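PDB 3NOL: glutamine cyclotransferase from Zymomonas mobilis, which catalyses the cyclisation of N-terminal glutamine to pyroglutamate, with release of ammonia, on a calcium-containing beta-propeller. Local coordinates for residues E46-E57 with F88-I99. Numbering follows the deposited sequence. Where two conformers were deposited one is given.
With CA (calcium ion), chain B.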
loop_
_atom_site.group_PDB
_atom_site.type_symbol
_atom_site.label_atom_id
_atom_site.label_comp_id
_atom_site.label_asym_id
_atom_site.label_seq_id
_atom_site.Cartn_x
_atom_site.Cartn_y
_atom_site.Cartn_z
ATOM N N GLU A 46 -6.160 0.589 3.629
ATOM C CA GLU A 46 -5.286 1.784 3.709
ATOM C C GLU A 46 -3.765 1.476 3.741
ATOM O O GLU A 46 -2.915 2.386 3.669
ATOM C CB GLU A 46 -5.630 2.630 4.935
ATOM C CG GLU A 46 -7.094 3.097 5.043
ATOM C CD GLU A 46 -7.495 4.086 3.949
ATOM O OE1 GLU A 46 -6.653 4.447 3.098
ATOM O OE2 GLU A 46 -8.670 4.538 3.948
ATOM N N GLY A 47 -3.446 0.197 3.878
ATOM C CA GLY A 47 -2.060 -0.272 3.941
ATOM C C GLY A 47 -2.106 -1.761 3.671
ATOM O O GLY A 47 -3.061 -2.443 4.073
ATOM N N PHE A 48 -1.127 -2.259 2.927
ATOM C CA PHE A 48 -1.205 -3.641 2.441
ATOM C C PHE A 48 0.175 -4.113 2.038
ATOM O O PHE A 48 0.839 -3.486 1.230
ATOM C CB PHE A 48 -2.176 -3.685 1.228
ATOM C CG PHE A 48 -2.433 -5.045 0.668
ATOM C CD1 PHE A 48 -2.974 -6.064 1.473
ATOM C CD2 PHE A 48 -2.273 -5.285 -0.698
ATOM C CE1 PHE A 48 -3.270 -7.341 0.928
ATOM C CE2 PHE A 48 -2.571 -6.555 -1.247
ATOM C CZ PHE A 48 -3.062 -7.578 -0.438
ATOM N N PHE A 49 0.630 -5.207 2.632
ATOM C CA PHE A 49 1.893 -5.793 2.185
ATOM C C PHE A 49 1.873 -7.305 2.387
ATOM O O PHE A 49 1.004 -7.829 3.086
ATOM C CB PHE A 49 3.114 -5.101 2.851
ATOM C CG PHE A 49 3.215 -5.316 4.341
ATOM C CD1 PHE A 49 2.761 -4.339 5.230
ATOM C CD2 PHE A 49 3.772 -6.478 4.858
ATOM C CE1 PHE A 49 2.869 -4.511 6.592
ATOM C CE2 PHE A 49 3.882 -6.666 6.250
ATOM C CZ PHE A 49 3.420 -5.677 7.121
ATOM N N TYR A 50 2.839 -7.973 1.764
ATOM C CA TYR A 50 3.008 -9.402 1.897
ATOM C C TYR A 50 4.259 -9.655 2.727
ATOM O O TYR A 50 5.307 -9.027 2.533
ATOM C CB TYR A 50 3.183 -9.992 0.508
ATOM C CG TYR A 50 3.615 -11.452 0.505
ATOM C CD1 TYR A 50 4.958 -11.811 0.660
ATOM C CD2 TYR A 50 2.670 -12.451 0.304
ATOM C CE1 TYR A 50 5.347 -13.166 0.625
ATOM C CE2 TYR A 50 3.035 -13.789 0.251
ATOM C CZ TYR A 50 4.368 -14.136 0.414
ATOM O OH TYR A 50 4.697 -15.468 0.369
ATOM N N ARG A 51 4.157 -10.563 3.682
ATOM C CA ARG A 51 5.334 -10.947 4.465
ATOM C C ARG A 51 5.122 -12.334 5.008
ATOM O O ARG A 51 3.999 -12.671 5.446
ATOM C CB ARG A 51 5.607 -9.961 5.607
ATOM C CG ARG A 51 6.925 -10.263 6.368
ATOM C CD ARG A 51 7.365 -9.151 7.249
ATOM N NE ARG A 51 8.629 -9.380 7.988
ATOM C CZ ARG A 51 8.774 -10.204 9.031
ATOM N NH1 ARG A 51 9.938 -10.293 9.659
ATOM N NH2 ARG A 51 7.764 -10.954 9.452
ATOM N N ASN A 52 6.193 -13.135 4.966
ATOM C CA ASN A 52 6.202 -14.490 5.525
ATOM C C ASN A 52 4.979 -15.333 5.124
ATOM O O ASN A 52 4.374 -16.035 5.952
ATOM C CB ASN A 52 6.430 -14.470 7.049
ATOM C CG ASN A 52 5.402 -13.624 7.803
ATOM O OD1 ASN A 52 4.307 -14.078 8.120
ATOM N ND2 ASN A 52 5.768 -12.388 8.095
ATOM N N GLY A 53 4.624 -15.239 3.842
ATOM C CA GLY A 53 3.545 -16.043 3.279
ATOM C C GLY A 53 2.136 -15.518 3.486
ATOM O O GLY A 53 1.179 -16.105 2.960
ATOM N N TYR A 54 2.005 -14.407 4.215
ATOM C CA TYR A 54 0.696 -13.830 4.526
ATOM C C TYR A 54 0.541 -12.386 4.055
ATOM O O TYR A 54 1.533 -11.714 3.780
ATOM C CB TYR A 54 0.412 -13.943 6.037
ATOM C CG TYR A 54 0.100 -15.363 6.417
ATOM C CD1 TYR A 54 -1.226 -15.789 6.582
ATOM C CD2 TYR A 54 1.132 -16.310 6.550
ATOM C CE1 TYR A 54 -1.511 -17.114 6.902
ATOM C CE2 TYR A 54 0.849 -17.643 6.864
ATOM C CZ TYR A 54 -0.469 -18.030 7.032
ATOM O OH TYR A 54 -0.779 -19.337 7.347
ATOM N N PHE A 55 -0.709 -11.925 3.962
ATOM C CA PHE A 55 -0.968 -10.493 3.799
ATOM C C PHE A 55 -1.026 -9.831 5.172
ATOM O O PHE A 55 -1.553 -10.425 6.142
ATOM C CB PHE A 55 -2.329 -10.245 3.130
ATOM C CG PHE A 55 -2.399 -10.675 1.687
ATOM C CD1 PHE A 55 -1.281 -10.582 0.849
ATOM C CD2 PHE A 55 -3.609 -11.094 1.144
ATOM C CE1 PHE A 55 -1.361 -10.982 -0.488
ATOM C CE2 PHE A 55 -3.710 -11.478 -0.210
ATOM C CZ PHE A 55 -2.591 -11.425 -1.017
ATOM N N TYR A 56 -0.541 -8.600 5.243
ATOM C CA TYR A 56 -0.817 -7.731 6.400
ATOM C C TYR A 56 -1.559 -6.518 5.863
ATOM O O TYR A 56 -1.145 -5.927 4.863
ATOM C CB TYR A 56 0.480 -7.324 7.094
ATOM C CG TYR A 56 1.046 -8.456 7.925
ATOM C CD1 TYR A 56 0.775 -8.531 9.295
ATOM C CD2 TYR A 56 1.836 -9.456 7.339
ATOM C CE1 TYR A 56 1.286 -9.581 10.082
ATOM C CE2 TYR A 56 2.360 -10.514 8.117
ATOM C CZ TYR A 56 2.080 -10.557 9.485
ATOM O OH TYR A 56 2.584 -11.605 10.241
ATOM N N GLU A 57 -2.672 -6.199 6.500
ATOM C CA GLU A 57 -3.546 -5.147 6.016
ATOM C C GLU A 57 -3.947 -4.197 7.136
ATOM O O GLU A 57 -4.280 -4.632 8.244
ATOM C CB GLU A 57 -4.795 -5.766 5.390
ATOM C CG GLU A 57 -5.608 -4.809 4.494
ATOM C CD GLU A 57 -6.819 -5.490 3.817
ATOM O OE1 GLU A 57 -6.939 -6.736 3.889
ATOM O OE2 GLU A 57 -7.622 -4.751 3.202
ATOM N N PHE A 88 -6.645 6.765 13.633
ATOM C CA PHE A 88 -7.124 6.052 12.476
ATOM C C PHE A 88 -5.938 5.676 11.606
ATOM O O PHE A 88 -5.231 6.560 11.123
ATOM C CB PHE A 88 -8.125 6.882 11.683
ATOM C CG PHE A 88 -8.929 6.055 10.722
ATOM C CD1 PHE A 88 -8.409 5.738 9.463
ATOM C CD2 PHE A 88 -10.170 5.546 11.089
ATOM C CE1 PHE A 88 -9.122 4.936 8.586
ATOM C CE2 PHE A 88 -10.893 4.727 10.202
ATOM C CZ PHE A 88 -10.366 4.429 8.962
ATOM N N GLY A 89 -5.728 4.384 11.412
ATOM C CA GLY A 89 -4.525 3.897 10.745
ATOM C C GLY A 89 -4.543 4.116 9.239
ATOM O O GLY A 89 -5.609 4.066 8.604
ATOM N N GLU A 90 -3.354 4.352 8.677
ATOM C CA GLU A 90 -3.166 4.405 7.221
ATOM C C GLU A 90 -2.112 3.378 6.796
ATOM O O GLU A 90 -2.237 2.211 7.164
ATOM C CB GLU A 90 -2.873 5.820 6.740
ATOM C CG GLU A 90 -4.001 6.796 7.084
ATOM C CD GLU A 90 -5.297 6.512 6.325
ATOM O OE1 GLU A 90 -5.229 5.866 5.262
ATOM O OE2 GLU A 90 -6.375 6.951 6.810
ATOM N N GLY A 91 -1.104 3.786 6.030
ATOM C CA GLY A 91 -0.115 2.820 5.516
ATOM C C GLY A 91 0.609 2.018 6.569
ATOM O O GLY A 91 0.812 2.491 7.690
ATOM N N ILE A 92 0.945 0.777 6.222
ATOM C CA ILE A 92 1.796 -0.034 7.086
ATOM C C ILE A 92 2.885 -0.686 6.239
ATOM O O ILE A 92 2.701 -0.943 5.041
ATOM C CB ILE A 92 1.005 -1.120 7.893
ATOM C CG1 ILE A 92 0.204 -2.057 6.952
ATOM C CG2 ILE A 92 0.114 -0.462 8.938
ATOM C CD1 ILE A 92 -0.367 -3.301 7.636
ATOM N N SER A 93 4.008 -0.973 6.885
ATOM C CA SER A 93 5.107 -1.685 6.238
ATOM C C SER A 93 5.856 -2.451 7.305
ATOM O O SER A 93 5.955 -1.993 8.465
ATOM C CB SER A 93 6.064 -0.710 5.544
ATOM O OG SER A 93 7.176 -1.409 4.968
ATOM N N ASP A 94 6.363 -3.617 6.922
ATOM C CA ASP A 94 7.337 -4.318 7.769
ATOM C C ASP A 94 8.645 -3.514 7.823
ATOM O O ASP A 94 8.978 -2.726 6.912
ATOM C CB ASP A 94 7.640 -5.727 7.249
ATOM C CG ASP A 94 8.180 -5.710 5.827
ATOM O OD1 ASP A 94 7.489 -5.138 4.971
ATOM O OD2 ASP A 94 9.303 -6.236 5.559
ATOM N N TRP A 95 9.376 -3.726 8.911
ATOM C CA TRP A 95 10.774 -3.329 8.981
ATOM C C TRP A 95 11.438 -4.310 9.941
ATOM O O TRP A 95 11.066 -4.383 11.114
ATOM C CB TRP A 95 10.989 -1.872 9.448
ATOM C CG TRP A 95 12.445 -1.595 9.441
ATOM C CD1 TRP A 95 13.309 -1.637 10.506
ATOM C CD2 TRP A 95 13.238 -1.360 8.285
ATOM N NE1 TRP A 95 14.602 -1.386 10.081
ATOM C CE2 TRP A 95 14.585 -1.226 8.716
ATOM C CE3 TRP A 95 12.939 -1.217 6.917
ATOM C CZ2 TRP A 95 15.637 -0.967 7.823
ATOM C CZ3 TRP A 95 13.988 -0.984 6.016
ATOM C CH2 TRP A 95 15.326 -0.837 6.483
ATOM N N LYS A 96 12.381 -5.097 9.422
ATOM C CA LYS A 96 12.977 -6.171 10.219
ATOM C C LYS A 96 11.841 -6.989 10.856
ATOM O O LYS A 96 10.959 -7.470 10.136
ATOM C CB LYS A 96 13.980 -5.606 11.250
ATOM C CG LYS A 96 15.204 -4.930 10.564
ATOM C CD LYS A 96 16.148 -4.280 11.560
ATOM C CE LYS A 96 17.370 -3.720 10.839
ATOM N NZ LYS A 96 18.317 -3.051 11.791
ATOM N N ASP A 97 11.833 -7.123 12.179
ATOM C CA ASP A 97 10.794 -7.930 12.845
ATOM C C ASP A 97 9.707 -7.036 13.457
ATOM O O ASP A 97 9.035 -7.396 14.433
ATOM C CB ASP A 97 11.416 -8.895 13.877
ATOM C CG ASP A 97 12.274 -8.185 14.912
ATOM O OD1 ASP A 97 12.564 -6.988 14.727
ATOM O OD2 ASP A 97 12.674 -8.844 15.916
ATOM N N LYS A 98 9.529 -5.865 12.846
ATOM C CA LYS A 98 8.529 -4.888 13.270
ATOM C C LYS A 98 7.535 -4.588 12.153
ATOM O O LYS A 98 7.804 -4.860 10.977
ATOM C CB LYS A 98 9.216 -3.576 13.677
ATOM C CG LYS A 98 10.380 -3.746 14.635
ATOM C CD LYS A 98 9.882 -4.026 16.035
ATOM C CE LYS A 98 11.003 -3.914 17.073
ATOM N NZ LYS A 98 11.437 -5.234 17.573
ATOM N N ILE A 99 6.404 -4.007 12.534
ATOM C CA ILE A 99 5.520 -3.352 11.568
ATOM C C ILE A 99 5.458 -1.893 11.996
ATOM O O ILE A 99 5.383 -1.585 13.209
ATOM C CB ILE A 99 4.117 -3.989 11.529
ATOM C CG1 ILE A 99 4.229 -5.458 11.072
ATOM C CG2 ILE A 99 3.144 -3.151 10.623
ATOM C CD1 ILE A 99 2.899 -6.182 11.015
HETATM CA CA CA B . 2.008 -1.950 -0.030
HETATM O O HOH W 1 -8.511 6.946 5.186
HETATM O O HOH W 2 10.875 -7.658 7.303
HETATM O O HOH W 3 3.325 -1.589 1.938
#
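Phe49 pushes its ring between two blades of the beta-propeller, meeting Ile92 CD1 with its CE1 at 3.6 Å and Ile99 CD1 with its CZ, near the ring plane. Backbone Asp94 N lies 3.5 Å above one ring face and Tyr56 CB over the opposite one, both toward the rim; chi1 of 66°, with CG between backbone N and carbonyl carbon, turns the ring into this slot. Ile99 CD1 also touches Tyr56 CD1 at 3.6 Å. Cutting Phe49 back to an alanine would remove the wedge between Ile92, Ile99 and the 93-94 backbone and probably leave Ile92 CD1 without the ring it packs on.

Strands 46-51 and 89-95, the innermost of their blades, run nearly parallel, 17° apart, and come closest at Gly47 and Gly91, whose CA atoms are 4.0 Å apart; a side chain on Gly47 would clash with Ile92 N.

The polar contacts lie toward the two ends. Glu46 and Glu90 run side by side, their OE1 atoms 3.0 Å apart; one water donates to OE2 of each. Lys244 forms a salt bridge to Glu46 OE2, and Glu46 OE1 is hydrogen-bonded to a bound glycerol. Another water takes the N-H of Arg51 NE and donates to Asp94 OD2, which His134 also binds, and to Lys96 O.

Phe48 O binds calcium at 2.3 Å, and a calcium-bound water lies 3.2 Å from Ile92 O and may donate to it: the blades meet through an apolar core and water-bridged polar groups, the metal bound directly to one blade and probably linked to the other through its water.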